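PDB 6GRL: beta-hydroxyacid dehydrogenase, 3-hydroxyisobutyrate dehydrogenase from Saccharomonospora xinjiangensis XJ-54, which probably uses NADPH to reduce imines to amines with S selectivity, as an imine reductase of the family related to 3-hydroxyisobutyrate dehydrogenase. Local coordinates for residues T46-W49 against K55-P58; V82-S87 against D91-S96; K104-L109 against E121-E126. All coordinates share one frame; numbering follows the deposited sequence. Where two conformers were deposited one is given.

In the fold
All three contacts lie in the N-terminal Rossmann-type domain and follow one another along the chain, none nested in or crossing another. Contact 1 comes first and closes the loop between strand 46-49 and helix 57-62, with five residues between the two segments. Contact 2 turns the chain leaving strand 79-82 onto helix 87-95. Contact 3 closes a longer connection, bringing helix 114-126 back over strand 105-108. Contacts 1 and 2, with centres about 16 Å apart, meet where the ring of Trp-49 packs on Val-93. Contacts 2 and 3 are closer, about 12 Å between centres, and share the sheet pairing of Val-82 with Val-107 and Leu-109. Contacts 1 and 3 do not touch.

Contact 1. Residues T46-W49 against K55-P58; sequences TTVW and KCRP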
# COMPACT_ATOMS: atom_id res chain seq x y z
N THR A 46 -14.41 -21.94 7.98
CA THR A 46 -13.20 -21.59 7.25
C THR A 46 -12.48 -22.83 6.74
O THR A 46 -12.18 -23.74 7.52
CB THR A 46 -12.27 -20.76 8.13
OG1 THR A 46 -13.00 -19.65 8.67
CG2 THR A 46 -11.08 -20.24 7.34
N THR A 47 -12.21 -22.85 5.44
CA THR A 47 -11.45 -23.92 4.80
C THR A 47 -10.12 -23.35 4.34
O THR A 47 -10.08 -22.32 3.66
CB THR A 47 -12.22 -24.52 3.63
OG1 THR A 47 -13.49 -25.01 4.09
CG2 THR A 47 -11.44 -25.66 3.00
N VAL A 48 -9.03 -24.02 4.70
CA VAL A 48 -7.69 -23.51 4.43
C VAL A 48 -6.93 -24.49 3.55
O VAL A 48 -7.19 -25.70 3.56
CB VAL A 48 -6.91 -23.22 5.73
CG1 VAL A 48 -7.63 -22.17 6.56
CG2 VAL A 48 -6.71 -24.50 6.53
N TRP A 49 -5.98 -23.95 2.79
CA TRP A 49 -5.07 -24.73 1.98
C TRP A 49 -3.71 -24.04 1.97
O TRP A 49 -3.63 -22.81 1.99
CB TRP A 49 -5.57 -24.91 0.54
CG TRP A 49 -4.58 -25.60 -0.35
CD1 TRP A 49 -4.49 -26.94 -0.59
CD2 TRP A 49 -3.53 -24.99 -1.11
NE1 TRP A 49 -3.45 -27.21 -1.45
CE2 TRP A 49 -2.85 -26.02 -1.79
CE3 TRP A 49 -3.10 -23.67 -1.29
CZ2 TRP A 49 -1.76 -25.78 -2.62
CZ3 TRP A 49 -2.02 -23.43 -2.12
CH2 TRP A 49 -1.36 -24.48 -2.78
N LYS A 55 1.27 -26.80 7.45
CA LYS A 55 0.94 -25.50 8.01
C LYS A 55 -0.55 -25.33 8.28
O LYS A 55 -0.93 -24.35 8.93
CB LYS A 55 1.43 -24.38 7.08
CG LYS A 55 2.90 -24.49 6.72
CD LYS A 55 3.78 -24.40 7.95
CE LYS A 55 3.84 -22.98 8.50
NZ LYS A 55 4.57 -22.07 7.58
N CYS A 56 -1.38 -26.25 7.81
CA CYS A 56 -2.81 -26.20 8.11
C CYS A 56 -3.12 -26.66 9.52
O CYS A 56 -4.18 -26.30 10.05
CB CYS A 56 -3.59 -27.07 7.12
SG CYS A 56 -3.47 -26.56 5.39
N ARG A 57 -2.23 -27.43 10.15
CA ARG A 57 -2.54 -28.05 11.44
C ARG A 57 -2.90 -27.04 12.52
O ARG A 57 -3.90 -27.27 13.22
CB ARG A 57 -1.37 -28.94 11.87
CG ARG A 57 -1.12 -30.13 10.96
CD ARG A 57 0.19 -30.81 11.29
NE ARG A 57 0.46 -31.93 10.40
CZ ARG A 57 1.63 -32.56 10.31
NH1 ARG A 57 2.65 -32.16 11.07
NH2 ARG A 57 1.79 -33.57 9.47
N PRO A 58 -2.17 -25.94 12.73
CA PRO A 58 -2.60 -24.99 13.77
C PRO A 58 -3.93 -24.34 13.46
O PRO A 58 -4.70 -24.06 14.38
CB PRO A 58 -1.46 -23.96 13.80
CG PRO A 58 -0.29 -24.65 13.19
CD PRO A 58 -0.88 -25.54 12.14
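Cys-56 meets strand 46-49 through its thiol, which lies against a methyl group of Val-48 and the backbone of Trp-49. The two segments bury only 108 Å² between them, summed over both sides, but all three touching residues are buried. SG of Cys-56 rests 4.0 Å from CG2 of Val-48, and CB of Cys-56 stands almost as near to the same methyl. The sulfur points away from its own carbonyl carbon (chi1 -62°), a rotation that carries it to the strand, where it also comes within 4.2 Å of CA of Trp-49. A compact, weakly polar thiol suits this place because it packs like a methyl without requiring a partner. Val-48, beta-branched and so at home in a strand, turns its CG2 methyl to the sulfur.

Of hydrogen bonds between the segments there are none. The backbone of Val-48 pairs instead with Ser-65 and Ala-67, while Thr-47 pairs with Val-23 and Val-25.

The indole of Trp-49 departs on a different course, packing on Leu-26, Pro-70 and Ala-73. Val-48 and Cys-56 both touch Leu-28, and Val-48 also reaches Ala-36 of helix 30-41. The contact thus belongs to the beta-alpha-beta unit of strand 46-49, helix 57-62 and strand 65-66, within the Rossmann-type sheet.

Contact 2. Residues V82-S87 against D91-S96; sequences VCLLDS and DEVLGS
The carboxylate of Asp-91 turns one face to the backbone carbonyl of Ser-87, whose O stands 3.3 Å from CG of Asp-91, almost directly above that carbon. OD2 of Asp-91 is equally near this O, but both are acceptors and no bond joins them; the hydroxyl of Ser-87 is more distant. What does join the residues is the first-turn helical bond from Asp-91 N to Ser-87 O, 3.0 Å long with an angle of 159° at the hydrogen, the donor tilted 22° from the carbonyl plane.

Just before the helix, Asp-86 is the N-cap: its OD1 accepts from the backbone N of Ala-89, a natural task for a short acidic side chain.

The apolar part is a meeting of branched tips. CD1 of Leu-84 lies 3.7 Å from CG2 of Val-93, the branch that chi1 of 170° sets opposite the valine's carbonyl carbon. Together the two side chains bridge the 8.9 Å between CA of Leu-84 and CA of Val-93.

Leu-84 also touches Ala-89 and Val-90, and borders the glycine-rich turn that resembles a Rossmann nucleotide-binding motif. Helix 87-95 thereby folds back beside the end of strand 79-82, with Val-93 on Pro-70 of helix 70-74 and Leu-94 on Trp-123 of helix 114-126.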
# COMPACT_ATOMS: atom_id res chain seq x y z
N VAL A 82 -7.28 -15.02 -1.24
CA VAL A 82 -5.97 -15.47 -1.70
C VAL A 82 -4.90 -14.63 -1.02
O VAL A 82 -4.85 -13.41 -1.21
CB VAL A 82 -5.85 -15.37 -3.23
CG1 VAL A 82 -4.55 -16.01 -3.71
CG2 VAL A 82 -7.05 -16.02 -3.90
N CYS A 83 -4.05 -15.28 -0.22
CA CYS A 83 -2.96 -14.61 0.49
C CYS A 83 -1.71 -15.49 0.35
O CYS A 83 -1.38 -16.28 1.23
CB CYS A 83 -3.31 -14.35 1.95
SG CYS A 83 -2.23 -13.16 2.76
N LEU A 84 -1.00 -15.32 -0.76
CA LEU A 84 0.18 -16.10 -1.07
C LEU A 84 1.42 -15.21 -1.03
O LEU A 84 1.37 -14.05 -0.60
CB LEU A 84 0.01 -16.80 -2.41
CG LEU A 84 -1.12 -17.84 -2.43
CD1 LEU A 84 -1.57 -18.13 -3.85
CD2 LEU A 84 -0.69 -19.12 -1.73
N LEU A 85 2.55 -15.75 -1.48
CA LEU A 85 3.82 -15.04 -1.36
C LEU A 85 3.88 -13.85 -2.31
O LEU A 85 4.16 -12.72 -1.90
CB LEU A 85 4.98 -16.00 -1.62
CG LEU A 85 6.38 -15.39 -1.51
CD1 LEU A 85 6.60 -14.81 -0.12
CD2 LEU A 85 7.44 -16.43 -1.84
N ASP A 86 3.62 -14.09 -3.60
CA ASP A 86 3.71 -13.04 -4.60
C ASP A 86 2.77 -13.39 -5.75
O ASP A 86 2.02 -14.37 -5.69
CB ASP A 86 5.16 -12.84 -5.06
CG ASP A 86 5.81 -14.14 -5.52
OD1 ASP A 86 5.12 -15.18 -5.55
OD2 ASP A 86 7.02 -14.11 -5.84
N SER A 87 2.81 -12.58 -6.81
CA SER A 87 1.92 -12.79 -7.94
C SER A 87 2.22 -14.09 -8.67
O SER A 87 1.30 -14.73 -9.20
CB SER A 87 2.01 -11.61 -8.91
OG SER A 87 1.12 -11.78 -10.01
N ASP A 91 -0.53 -17.13 -9.60
CA ASP A 91 -0.74 -17.73 -10.91
C ASP A 91 -0.64 -19.25 -10.86
O ASP A 91 -1.41 -19.95 -11.51
CB ASP A 91 0.27 -17.16 -11.91
CG ASP A 91 0.10 -15.67 -12.13
OD1 ASP A 91 -1.03 -15.17 -11.98
OD2 ASP A 91 1.10 -15.00 -12.47
N GLU A 92 0.30 -19.77 -10.07
CA GLU A 92 0.48 -21.21 -9.99
C GLU A 92 -0.68 -21.88 -9.27
O GLU A 92 -1.15 -22.94 -9.69
CB GLU A 92 1.81 -21.54 -9.29
CG GLU A 92 2.13 -23.02 -9.25
CD GLU A 92 3.51 -23.30 -8.67
OE1 GLU A 92 4.20 -22.33 -8.29
OE2 GLU A 92 3.90 -24.48 -8.60
N VAL A 93 -1.16 -21.28 -8.18
CA VAL A 93 -2.22 -21.90 -7.39
C VAL A 93 -3.54 -21.83 -8.13
O VAL A 93 -4.25 -22.84 -8.27
CB VAL A 93 -2.31 -21.24 -6.00
CG1 VAL A 93 -3.56 -21.70 -5.27
CG2 VAL A 93 -1.07 -21.56 -5.19
N LEU A 94 -3.91 -20.65 -8.62
CA LEU A 94 -5.17 -20.51 -9.35
C LEU A 94 -5.14 -21.26 -10.67
O LEU A 94 -6.19 -21.70 -11.16
CB LEU A 94 -5.50 -19.04 -9.57
CG LEU A 94 -5.87 -18.27 -8.30
CD1 LEU A 94 -6.26 -16.84 -8.64
CD2 LEU A 94 -6.99 -18.97 -7.55
N GLY A 95 -3.96 -21.42 -11.27
CA GLY A 95 -3.85 -22.21 -12.49
C GLY A 95 -4.11 -23.68 -12.29
O GLY A 95 -4.47 -24.37 -13.24
N SER A 96 -3.93 -24.18 -11.06
CA SER A 96 -4.20 -25.58 -10.74
C SER A 96 -5.67 -25.85 -10.45
O SER A 96 -6.02 -27.00 -10.17
CB SER A 96 -3.35 -26.00 -9.54
OG SER A 96 -3.71 -25.26 -8.38

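Contact 3. Residues K104-L109 against E121-E126; sequences KVLVNL and ERWARE
Leu-106 meets Trp-123 and Ala-124 through carbon alone. Lys-104 NZ, gripped by two backbone carbonyls, those of Val-74 and Ser-77, holds the residue just before the strand and takes no part in the contact with the helix. The lysine is long enough to carry its amine there. On the helix, Glu-121 OE1 and Arg-125 NH2 form a long salt bridge of 3.4 Å, one turn apart. The guanidinium of Arg-125 has Glu-121 CD in plane at its edge, while CA of Arg-122 lies over one face.

Across the contact, a single methyl does the work. CD1 of Leu-106 is 3.9 Å from CB of Ala-124 and 4.0 Å from CZ3 of Trp-123. It approaches the indole at its edge, near the ring plane, and the two side chains cross at about a right angle. Trp-123 holds CG opposite its backbone N (chi1 -175°), a setting that brings the far end of the ring to Leu-106. Alanine suits the helix face that comes nearest the strand, leaving room for leucine.

Arg-127 makes a cation-pi contact with Trp-123. Ala-124 also packs on Tyr-131, and Leu-106 on Val-80, placing helix 114-126 over the sheet in a beta-alpha-beta crossover from strand 105-108 to strand 130-137.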
# COMPACT_ATOMS: atom_id res chain seq x y z
N LYS A 104 -18.65 -17.19 -7.62
CA LYS A 104 -17.80 -16.98 -6.45
C LYS A 104 -17.27 -15.55 -6.42
O LYS A 104 -17.37 -14.79 -7.39
CB LYS A 104 -16.65 -17.98 -6.44
CG LYS A 104 -17.08 -19.43 -6.28
CD LYS A 104 -15.87 -20.34 -6.10
CE LYS A 104 -16.26 -21.81 -6.17
NZ LYS A 104 -17.06 -22.26 -4.99
N VAL A 105 -16.70 -15.18 -5.28
CA VAL A 105 -16.05 -13.89 -5.08
C VAL A 105 -14.61 -14.18 -4.69
O VAL A 105 -14.36 -14.84 -3.68
CB VAL A 105 -16.76 -13.05 -4.01
CG1 VAL A 105 -15.98 -11.78 -3.73
CG2 VAL A 105 -18.19 -12.74 -4.44
N LEU A 106 -13.67 -13.70 -5.50
CA LEU A 106 -12.25 -13.90 -5.25
C LEU A 106 -11.66 -12.60 -4.70
O LEU A 106 -11.72 -11.56 -5.37
CB LEU A 106 -11.52 -14.32 -6.52
CG LEU A 106 -12.12 -15.48 -7.33
CD1 LEU A 106 -11.20 -15.83 -8.49
CD2 LEU A 106 -12.38 -16.69 -6.45
N VAL A 107 -11.10 -12.66 -3.50
CA VAL A 107 -10.48 -11.51 -2.86
C VAL A 107 -8.99 -11.80 -2.77
O VAL A 107 -8.55 -12.63 -1.96
CB VAL A 107 -11.08 -11.23 -1.48
CG1 VAL A 107 -10.40 -10.03 -0.84
CG2 VAL A 107 -12.57 -11.00 -1.59
N ASN A 108 -8.20 -11.10 -3.58
CA ASN A 108 -6.76 -11.30 -3.64
C ASN A 108 -6.08 -10.26 -2.76
O ASN A 108 -6.14 -9.06 -3.03
CB ASN A 108 -6.26 -11.21 -5.08
CG ASN A 108 -4.78 -11.53 -5.21
OD1 ASN A 108 -4.16 -12.06 -4.28
ND2 ASN A 108 -4.20 -11.22 -6.36
N LEU A 109 -5.43 -10.73 -1.69
CA LEU A 109 -4.69 -9.88 -0.78
C LEU A 109 -3.18 -10.03 -0.95
O LEU A 109 -2.42 -9.57 -0.09
CB LEU A 109 -5.08 -10.18 0.67
CG LEU A 109 -6.58 -10.08 1.00
CD1 LEU A 109 -6.83 -10.41 2.46
CD2 LEU A 109 -7.11 -8.69 0.66
N GLU A 121 -8.42 -9.75 -12.49
CA GLU A 121 -9.84 -9.46 -12.64
C GLU A 121 -10.40 -10.05 -13.92
O GLU A 121 -11.50 -10.62 -13.92
CB GLU A 121 -10.08 -7.95 -12.60
CG GLU A 121 -11.52 -7.56 -12.31
CD GLU A 121 -11.82 -6.12 -12.65
OE1 GLU A 121 -11.23 -5.59 -13.61
OE2 GLU A 121 -12.64 -5.51 -11.93
N ARG A 122 -9.67 -9.90 -15.03
CA ARG A 122 -10.12 -10.48 -16.29
C ARG A 122 -10.16 -12.00 -16.21
O ARG A 122 -11.09 -12.63 -16.70
CB ARG A 122 -9.21 -10.02 -17.43
CG ARG A 122 -9.37 -8.56 -17.80
CD ARG A 122 -8.62 -8.22 -19.09
NE ARG A 122 -7.18 -8.43 -18.95
CZ ARG A 122 -6.32 -7.50 -18.54
NH1 ARG A 122 -6.76 -6.29 -18.21
NH2 ARG A 122 -5.03 -7.78 -18.45
N TRP A 123 -9.15 -12.60 -15.57
CA TRP A 123 -9.12 -14.05 -15.38
C TRP A 123 -10.35 -14.53 -14.62
O TRP A 123 -10.97 -15.53 -14.98
CB TRP A 123 -7.83 -14.44 -14.65
CG TRP A 123 -7.61 -15.92 -14.50
CD1 TRP A 123 -6.91 -16.73 -15.34
CD2 TRP A 123 -8.06 -16.75 -13.42
NE1 TRP A 123 -6.91 -18.02 -14.86
CE2 TRP A 123 -7.61 -18.05 -13.68
CE3 TRP A 123 -8.82 -16.51 -12.26
CZ2 TRP A 123 -7.88 -19.12 -12.83
CZ3 TRP A 123 -9.08 -17.58 -11.42
CH2 TRP A 123 -8.62 -18.87 -11.71
N ALA A 124 -10.71 -13.81 -13.55
CA ALA A 124 -11.89 -14.20 -12.77
C ALA A 124 -13.17 -13.97 -13.56
O ALA A 124 -14.09 -14.80 -13.50
CB ALA A 124 -11.92 -13.41 -11.46
N ARG A 125 -13.25 -12.87 -14.30
CA ARG A 125 -14.48 -12.57 -15.04
C ARG A 125 -14.74 -13.61 -16.13
O ARG A 125 -15.89 -14.02 -16.33
CB ARG A 125 -14.39 -11.17 -15.65
CG ARG A 125 -15.60 -10.79 -16.51
CD ARG A 125 -15.45 -9.40 -17.11
NE ARG A 125 -14.50 -8.57 -16.37
CZ ARG A 125 -13.41 -8.03 -16.91
NH1 ARG A 125 -13.14 -8.21 -18.19
NH2 ARG A 125 -12.60 -7.29 -16.17
N GLU A 126 -13.69 -14.04 -16.83
CA GLU A 126 -13.85 -15.10 -17.83
C GLU A 126 -14.42 -16.37 -17.22
O GLU A 126 -15.00 -17.19 -17.95
CB GLU A 126 -12.51 -15.40 -18.50
CG GLU A 126 -11.91 -14.23 -19.26
CD GLU A 126 -10.40 -14.26 -19.28
OE1 GLU A 126 -9.81 -15.29 -18.89
OE2 GLU A 126 -9.79 -13.24 -19.69